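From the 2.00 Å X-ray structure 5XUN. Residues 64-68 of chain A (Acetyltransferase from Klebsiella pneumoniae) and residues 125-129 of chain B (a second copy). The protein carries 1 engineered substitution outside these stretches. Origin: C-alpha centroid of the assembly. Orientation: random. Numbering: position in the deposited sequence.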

# COMPACT_ATOMS: atom_id res chain seq x y z
N THR A 64 -3.68 5.51 -12.11
CA THR A 64 -2.54 5.37 -11.22
C THR A 64 -3.01 4.98 -9.83
O THR A 64 -4.08 5.38 -9.37
N LEU A 65 -2.18 4.18 -9.14
CA LEU A 65 -2.44 3.74 -7.78
C LEU A 65 -1.24 4.08 -6.90
O LEU A 65 -0.09 3.84 -7.30
N SER A 66 -1.50 4.60 -5.70
CA SER A 66 -0.47 4.88 -4.71
C SER A 66 -0.92 4.40 -3.33
O SER A 66 -2.09 4.54 -2.97
N GLY A 67 0.03 3.84 -2.57
CA GLY A 67 -0.26 3.50 -1.19
C GLY A 67 -0.60 4.74 -0.39
O GLY A 67 -0.13 5.83 -0.69
N SER A 68 -1.49 4.59 0.58
CA SER A 68 -1.94 5.76 1.33
C SER A 68 -2.58 5.32 2.64
O SER A 68 -2.60 4.13 2.98
N LYS B 125 5.67 -3.05 -7.06
CA LYS B 125 5.50 -3.19 -8.50
C LYS B 125 4.06 -2.93 -8.92
O LYS B 125 3.82 -2.45 -10.04
N ALA B 126 3.09 -3.22 -8.06
CA ALA B 126 1.68 -3.13 -8.41
C ALA B 126 1.05 -1.83 -7.99
O ALA B 126 0.09 -1.38 -8.62
N VAL B 127 1.55 -1.23 -6.91
CA VAL B 127 1.01 -0.00 -6.34
C VAL B 127 2.18 0.90 -5.96
O VAL B 127 3.24 0.43 -5.56
N GLY B 128 1.98 2.21 -6.11
CA GLY B 128 3.05 3.14 -5.79
C GLY B 128 3.44 3.13 -4.33
O GLY B 128 2.64 3.50 -3.46
N ILE B 129 4.69 2.76 -4.04
CA ILE B 129 5.20 2.66 -2.67
C ILE B 129 6.62 3.19 -2.68
O ILE B 129 7.53 2.52 -3.21

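A strand can pair with a segment from a second copy of the same protein through very few bonds, provided the backbone supplies the polarity and the side chains fill in around it. The contact between residues 64-68 of chain A and 125-129 of chain B illustrates this economy. Both hydrogen bonds between the two stretches are made by main-chain atoms, and both meet at G128(B). Its N donates to L65(A) O at 2.9 Å, and its O accepts from G67(A) N at 2.8 Å, the latter nearly linear at 172°. One residue thus bridges the two peptide groups flanking S66(A), giving a single beta bridge in which S66(A) CA and G128(B) CA lie 4.1 Å apart.

The absence of a side chain at G128(B) suits this closeness: an ideal CB would sit only 3.0 Å from L65(A) O and 3.4 Å from S66(A) OG. G67(A) likewise presents bare backbone on the side facing chain B, where an ideal CB would lie 3.5 Å from G128(B) O and 3.7 Å from I129(B) CG1. V127(B) packs instead against its backbone nitrogen. V127(B) leaves its backbone sideways to chain A, and in the t rotamer (chi1 167°) brings CG1 to 3.4 Å from G67(A) N and 3.7 Å from S66(A) C, so that a methyl group covers the peptide engaged in the shorter hydrogen bond.

The other methyl of V127(B) meets the leucine. L65(A) points toward chain B and adopts chi1 m, chi2 t, placing CD1 4.1 Å from V127(B) CG2 in the apolar side-chain contact of this pairing; the same CD1 lies 4.2 Å from A126(B) O. S66(A), with chi1 m, points away overall, though its CB still lies 4.2 Å from G128(B) O, and its hydroxyl is satisfied elsewhere in the structure. Farther out, T64(A), S68(A) and the extended K125(B) make no contact across the pairing. Altogether the two stretches bury 210 Å², a modest area organised around a glycine that makes two hydrogen bonds.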

# COMPACT_ATOMS: atom_id res chain seq x y z
CB THR A 64 -1.71 6.68 -11.15
OG1 THR A 64 -2.46 7.70 -10.48
CG2 THR A 64 -1.38 7.18 -12.53
CB LEU A 65 -2.68 2.24 -7.72
CG LEU A 65 -3.86 1.68 -8.50
CD1 LEU A 65 -3.84 0.16 -8.47
CD2 LEU A 65 -5.14 2.20 -7.90
CB SER A 66 -0.14 6.37 -4.62
OG SER A 66 0.18 6.90 -5.90
CB SER A 68 -2.89 6.61 0.48
OG SER A 68 -4.05 5.89 0.12
CB LYS B 125 5.95 -4.57 -8.96
CG LYS B 125 7.39 -4.85 -8.61
CD LYS B 125 7.66 -6.33 -8.56
CE LYS B 125 9.15 -6.57 -8.53
NZ LYS B 125 9.48 -7.94 -9.02
CB ALA B 126 0.89 -4.28 -7.76
CB VAL B 127 0.11 -0.32 -5.11
CG1 VAL B 127 -0.19 0.91 -4.32
CG2 VAL B 127 -1.21 -0.99 -5.55
CB ILE B 129 5.17 1.22 -2.14
CG1 ILE B 129 3.73 0.75 -1.93
CG2 ILE B 129 5.97 1.10 -0.82
CD1 ILE B 129 3.62 -0.72 -1.85